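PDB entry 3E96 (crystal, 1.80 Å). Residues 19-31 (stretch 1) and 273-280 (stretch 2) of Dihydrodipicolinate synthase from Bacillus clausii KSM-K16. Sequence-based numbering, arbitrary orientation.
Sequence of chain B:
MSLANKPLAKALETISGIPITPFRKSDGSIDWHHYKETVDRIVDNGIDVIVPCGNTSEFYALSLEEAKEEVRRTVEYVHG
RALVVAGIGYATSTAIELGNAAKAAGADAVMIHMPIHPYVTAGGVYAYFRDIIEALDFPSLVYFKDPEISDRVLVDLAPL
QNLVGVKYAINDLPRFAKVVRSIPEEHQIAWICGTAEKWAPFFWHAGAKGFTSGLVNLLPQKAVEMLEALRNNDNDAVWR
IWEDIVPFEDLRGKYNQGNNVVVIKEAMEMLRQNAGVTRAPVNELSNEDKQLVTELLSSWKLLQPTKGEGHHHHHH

Stretch 1, residues 19-31: PITPFRKSDGSID
Stretch 2 (273-280) QNAGVTRA

How do the two backbones run past each other? Neither stretch forms regular helix or strand; both are loops, and stretch 1 turns back through Lys 25 to Gly 28. Pro 22 to Phe 23 and Ala 275 to Gly 276 run the same way, with CA atoms 4.8 Å apart at Pro 22 and Ala 275, 5.2 Å at Phe 23 and Gly 276, and 6.5 Å at Gly 28 and Arg 279. Val 277 N donates to Phe 23 O at 2.9 Å, nearly straight. Gly 276 (phi/psi 73/-145) brings its CA to 3.3 Å from Phe 23 O, where a CB would clash with that oxygen.

How does the turn in stretch 1 present Gly 28 O to Arg 279? It folds back on itself: Arg 24 N bonds Ser 29 O at 2.7 Å, Gly 28 N bonds Arg 24 O at 2.7 Å, and Asp 31 N bonds Pro 22 O at 3.1 Å. Gly 28 (72/6) completes the turn.

What does Arg 279 meet? Its CB points toward stretch 1, and its chain (chi1 -85°, chi2 and chi3 t, chi4 173°) lays the guanidinium flat on Phe 23 (chi1 m, chi2 -56°), planes at 15°, a cation-aromatic stack. At the guanidinium edge, Arg 279 NE and NH1 donate to Gly 28 O at 2.8 Å and 2.9 Å.

Which apolar groups meet? Ile 20 (p, t) sets CD1 3.6 Å from Ala 275 CB; such methyl contacts gain from keeping water off. Val 277 (m) places CG2 3.8 Å from Lys 25 CA.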

ATOM      1  N   PRO B  19      -5.418  16.271   9.265  1.00 12.21           N
ATOM      2  CA  PRO B  19      -4.400  17.292   9.022  1.00 11.44           C
ATOM      3  C   PRO B  19      -3.292  16.869   8.081  1.00 12.19           C
ATOM      4  O   PRO B  19      -2.925  15.697   8.020  1.00 12.51           O
ATOM      5  CB  PRO B  19      -3.861  17.562  10.419  1.00 12.03           C
ATOM      6  CG  PRO B  19      -3.839  16.164  11.005  1.00 11.41           C
ATOM      7  CD  PRO B  19      -5.178  15.582  10.549  1.00 11.53           C
ATOM      8  N   ILE B  20      -2.768  17.837   7.339  1.00 11.25           N
ATOM      9  CA  ILE B  20      -1.646  17.570   6.457  1.00 11.37           C
ATOM     10  C   ILE B  20      -0.417  17.560   7.362  1.00 12.92           C
ATOM     11  O   ILE B  20      -0.477  18.015   8.510  1.00 13.50           O
ATOM     12  CB  ILE B  20      -1.418  18.710   5.445  1.00 12.78           C
ATOM     13  CG1 ILE B  20      -1.272  20.037   6.205  1.00 13.31           C
ATOM     14  CG2 ILE B  20      -2.544  18.762   4.445  1.00 11.94           C
ATOM     15  CD1 ILE B  20      -0.526  21.122   5.435  1.00 16.38           C
ATOM     16  N   THR B  21       0.687  17.030   6.849  1.00 12.48           N
ATOM     17  CA  THR B  21       1.950  17.053   7.572  1.00 12.18           C
ATOM     18  C   THR B  21       2.808  17.977   6.709  1.00 13.43           C
ATOM     19  O   THR B  21       3.262  17.593   5.628  1.00 10.97           O
ATOM     20  CB  THR B  21       2.634  15.673   7.645  1.00 13.51           C
ATOM     21  OG1 THR B  21       1.769  14.739   8.306  1.00 11.37           O
ATOM     22  CG2 THR B  21       3.944  15.779   8.429  1.00 12.35           C
ATOM     23  N   PRO B  22       3.015  19.226   7.159  1.00 14.13           N
ATOM     24  CA  PRO B  22       3.824  20.177   6.390  1.00 14.79           C
ATOM     25  C   PRO B  22       5.256  19.683   6.214  1.00 14.67           C
ATOM     26  O   PRO B  22       5.911  19.332   7.193  1.00 14.88           O
ATOM     27  CB  PRO B  22       3.769  21.452   7.238  1.00 14.12           C
ATOM     28  CG  PRO B  22       2.473  21.313   7.990  1.00 15.39           C
ATOM     29  CD  PRO B  22       2.473  19.857   8.373  1.00 14.55           C
ATOM     30  N   PHE B  23       5.737  19.649   4.972  1.00 15.01           N
ATOM     31  CA  PHE B  23       7.106  19.216   4.703  1.00 15.74           C
ATOM     32  C   PHE B  23       7.857  20.364   4.041  1.00 15.98           C
ATOM     33  O   PHE B  23       7.316  21.037   3.162  1.00 15.28           O
ATOM     34  CB  PHE B  23       7.142  18.010   3.757  1.00 14.66           C
ATOM     35  CG  PHE B  23       6.492  16.772   4.302  1.00 12.96           C
ATOM     36  CD1 PHE B  23       6.892  16.234   5.519  1.00 14.10           C
ATOM     37  CD2 PHE B  23       5.508  16.112   3.565  1.00 13.85           C
ATOM     38  CE1 PHE B  23       6.324  15.051   5.997  1.00 13.79           C
ATOM     39  CE2 PHE B  23       4.934  14.932   4.032  1.00 14.24           C
ATOM     40  CZ  PHE B  23       5.342  14.399   5.249  1.00 14.89           C
ATOM     41  N   ARG B  24       9.103  20.578   4.453  1.00 17.86           N
ATOM     42  CA  ARG B  24       9.915  21.648   3.880  1.00 19.27           C
ATOM     43  C   ARG B  24      10.349  21.325   2.459  1.00 19.65           C
ATOM     44  O   ARG B  24      10.737  20.198   2.161  1.00 18.60           O
ATOM     45  CB  ARG B  24      11.158  21.893   4.735  1.00 18.90           C
ATOM     46  CG  ARG B  24      10.852  22.361   6.142  1.00 19.12           C
ATOM     47  CD  ARG B  24      12.100  22.902   6.818  1.00 21.30           C
ATOM     48  NE  ARG B  24      11.789  23.529   8.099  1.00 21.16           N
ATOM     49  CZ  ARG B  24      11.547  22.863   9.222  1.00 22.21           C
ATOM     50  NH1 ARG B  24      11.582  21.536   9.235  1.00 20.98           N
ATOM     51  NH2 ARG B  24      11.265  23.527  10.334  1.00 22.71           N
ATOM     52  N   LYS B  25      10.291  22.319   1.583  1.00 21.69           N
ATOM     53  CA  LYS B  25      10.695  22.120   0.197  1.00 24.88           C
ATOM     54  C   LYS B  25      12.199  21.873   0.119  1.00 25.17           C
ATOM     55  O   LYS B  25      12.675  21.124  -0.739  1.00 25.51           O
ATOM     56  CB  LYS B  25      10.337  23.349  -0.643  1.00 27.79           C
ATOM     57  CG  LYS B  25      10.688  23.216  -2.119  1.00 31.77           C
ATOM     58  CD  LYS B  25      10.293  24.465  -2.891  1.00 36.14           C
ATOM     59  CE  LYS B  25      10.644  24.339  -4.368  1.00 39.13           C
ATOM     60  NZ  LYS B  25      10.263  25.559  -5.136  1.00 40.39           N
ATOM     61  N   SER B  26      12.940  22.495   1.032  1.00 25.14           N
ATOM     62  CA  SER B  26      14.395  22.373   1.062  1.00 24.87           C
ATOM     63  C   SER B  26      14.933  20.962   1.290  1.00 24.89           C
ATOM     64  O   SER B  26      15.796  20.501   0.540  1.00 25.54           O
ATOM     65  CB  SER B  26      14.978  23.306   2.128  1.00 24.81           C
ATOM     66  OG  SER B  26      14.621  22.880   3.431  1.00 24.34           O
ATOM     67  N   ASP B  27      14.441  20.276   2.319  1.00 23.58           N
ATOM     68  CA  ASP B  27      14.926  18.930   2.620  1.00 22.46           C
ATOM     69  C   ASP B  27      13.837  17.904   2.930  1.00 20.85           C
ATOM     70  O   ASP B  27      14.138  16.779   3.340  1.00 20.88           O
ATOM     71  CB  ASP B  27      15.913  18.979   3.791  1.00 23.01           C
ATOM     72  CG  ASP B  27      15.281  19.506   5.068  1.00 25.02           C
ATOM     73  OD1 ASP B  27      14.061  19.782   5.066  1.00 24.25           O
ATOM     74  OD2 ASP B  27      16.008  19.642   6.078  1.00 24.39           O
ATOM     75  N   GLY B  28      12.580  18.295   2.749  1.00 20.26           N
ATOM     76  CA  GLY B  28      11.474  17.388   3.010  1.00 19.02           C
ATOM     77  C   GLY B  28      11.194  17.100   4.477  1.00 18.80           C
ATOM     78  O   GLY B  28      10.353  16.259   4.794  1.00 16.84           O
ATOM     79  N   SER B  29      11.883  17.790   5.381  1.00 17.33           N
ATOM     80  CA  SER B  29      11.669  17.563   6.808  1.00 17.31           C
ATOM     81  C   SER B  29      10.338  18.155   7.255  1.00 16.32           C
ATOM     82  O   SER B  29       9.796  19.053   6.615  1.00 16.43           O
ATOM     83  CB  SER B  29      12.807  18.175   7.633  1.00 18.69           C
ATOM     84  OG  SER B  29      12.840  19.584   7.491  1.00 19.59           O
ATOM     85  N   ILE B  30       9.809  17.636   8.356  1.00 15.94           N
ATOM     86  CA  ILE B  30       8.543  18.115   8.890  1.00 15.48           C
ATOM     87  C   ILE B  30       8.732  19.462   9.593  1.00 16.18           C
ATOM     88  O   ILE B  30       9.664  19.636  10.382  1.00 16.25           O
ATOM     89  CB  ILE B  30       7.963  17.108   9.912  1.00 14.43           C
ATOM     90  CG1 ILE B  30       7.751  15.747   9.234  1.00 13.95           C
ATOM     91  CG2 ILE B  30       6.651  17.628  10.476  1.00 15.07           C
ATOM     92  CD1 ILE B  30       7.322  14.650  10.186  1.00 15.04           C
ATOM     93  N   ASP B  31       7.867  20.422   9.283  1.00 16.33           N
ATOM     94  CA  ASP B  31       7.933  21.722   9.937  1.00 16.72           C
ATOM     95  C   ASP B  31       6.832  21.676  10.981  1.00 16.54           C
ATOM     96  O   ASP B  31       5.657  21.872  10.667  1.00 16.88           O
ATOM     97  CB  ASP B  31       7.659  22.863   8.958  1.00 16.13           C
ATOM     98  CG  ASP B  31       7.872  24.227   9.593  1.00 18.71           C
ATOM     99  OD1 ASP B  31       7.412  24.427  10.737  1.00 17.98           O
ATOM    100  OD2 ASP B  31       8.492  25.098   8.946  1.00 20.54           O
ATOM    101  N   GLN B 273      -1.335  30.253   3.713  1.00 19.69           N
ATOM    102  CA  GLN B 273      -1.365  29.356   4.861  1.00 18.02           C
ATOM    103  C   GLN B 273      -0.142  28.463   4.646  1.00 19.68           C
ATOM    104  O   GLN B 273       0.137  28.052   3.516  1.00 20.71           O
ATOM    105  CB  GLN B 273      -2.653  28.527   4.864  1.00 18.92           C
ATOM    106  CG  GLN B 273      -3.928  29.371   4.867  1.00 19.48           C
ATOM    107  CD  GLN B 273      -5.193  28.523   4.835  1.00 21.94           C
ATOM    108  OE1 GLN B 273      -5.161  27.359   4.439  1.00 22.58           O
ATOM    109  NE2 GLN B 273      -6.316  29.114   5.237  1.00 18.65           N
ATOM    110  N   ASN B 274       0.590  28.173   5.715  1.00 18.15           N
ATOM    111  CA  ASN B 274       1.803  27.364   5.620  1.00 18.23           C
ATOM    112  C   ASN B 274       1.561  25.865   5.492  1.00 17.97           C
ATOM    113  O   ASN B 274       1.009  25.236   6.390  1.00 18.32           O
ATOM    114  CB  ASN B 274       2.691  27.644   6.829  1.00 18.30           C
ATOM    115  CG  ASN B 274       3.113  29.100   6.903  1.00 21.77           C
ATOM    116  OD1 ASN B 274       2.963  29.755   7.937  1.00 23.13           O
ATOM    117  ND2 ASN B 274       3.639  29.614   5.796  1.00 19.31           N
ATOM    118  N   ALA B 275       1.995  25.295   4.374  1.00 18.41           N
ATOM    119  CA  ALA B 275       1.808  23.868   4.140  1.00 18.63           C
ATOM    120  C   ALA B 275       3.057  23.198   3.599  1.00 19.27           C
ATOM    121  O   ALA B 275       3.273  22.004   3.814  1.00 20.31           O
ATOM    122  CB  ALA B 275       0.651  23.652   3.175  1.00 17.52           C
ATOM    123  N   GLY B 276       3.887  23.960   2.900  1.00 18.82           N
ATOM    124  CA  GLY B 276       5.082  23.372   2.330  1.00 18.20           C
ATOM    125  C   GLY B 276       4.697  22.498   1.147  1.00 17.84           C
ATOM    126  O   GLY B 276       3.738  22.800   0.438  1.00 17.71           O
ATOM    127  N   VAL B 277       5.421  21.400   0.949  1.00 16.48           N
ATOM    128  CA  VAL B 277       5.163  20.508  -0.175  1.00 16.44           C
ATOM    129  C   VAL B 277       4.864  19.075   0.248  1.00 15.08           C
ATOM    130  O   VAL B 277       4.911  18.734   1.430  1.00 12.95           O
ATOM    131  CB  VAL B 277       6.379  20.455  -1.121  1.00 16.20           C
ATOM    132  CG1 VAL B 277       6.661  21.833  -1.693  1.00 17.89           C
ATOM    133  CG2 VAL B 277       7.600  19.931  -0.357  1.00 18.27           C
ATOM    134  N   THR B 278       4.550  18.241  -0.736  1.00 14.83           N
ATOM    135  CA  THR B 278       4.291  16.829  -0.481  1.00 15.31           C
ATOM    136  C   THR B 278       5.633  16.114  -0.605  1.00 15.58           C
ATOM    137  O   THR B 278       6.597  16.687  -1.120  1.00 15.98           O
ATOM    138  CB  THR B 278       3.315  16.219  -1.527  1.00 15.31           C
ATOM    139  OG1 THR B 278       3.762  16.542  -2.854  1.00 15.25           O
ATOM    140  CG2 THR B 278       1.899  16.743  -1.320  1.00 14.89           C
ATOM    141  N   ARG B 279       5.705  14.882  -0.114  1.00 14.74           N
ATOM    142  CA  ARG B 279       6.926  14.092  -0.230  1.00 15.34           C
ATOM    143  C   ARG B 279       6.724  13.093  -1.369  1.00 14.90           C
ATOM    144  O   ARG B 279       5.593  12.698  -1.660  1.00 12.41           O
ATOM    145  CB  ARG B 279       7.204  13.302   1.056  1.00 16.26           C
ATOM    146  CG  ARG B 279       7.958  14.058   2.147  1.00 14.48           C
ATOM    147  CD  ARG B 279       8.251  13.139   3.331  1.00 15.09           C
ATOM    148  NE  ARG B 279       8.975  13.822   4.401  1.00 12.18           N
ATOM    149  CZ  ARG B 279       9.237  13.294   5.592  1.00 12.68           C
ATOM    150  NH1 ARG B 279       9.898  14.001   6.501  1.00 13.39           N
ATOM    151  NH2 ARG B 279       8.841  12.061   5.879  1.00 12.46           N
ATOM    152  N   ALA B 280       7.811  12.705  -2.029  1.00 14.34           N
ATOM    153  CA  ALA B 280       7.712  11.702  -3.086  1.00 15.91           C
ATOM    154  C   ALA B 280       7.039  10.553  -2.334  1.00 14.67           C
ATOM    155  O   ALA B 280       7.308  10.364  -1.150  1.00 13.65           O
ATOM    156  CB  ALA B 280       9.106  11.288  -3.554  1.00 15.69           C
TER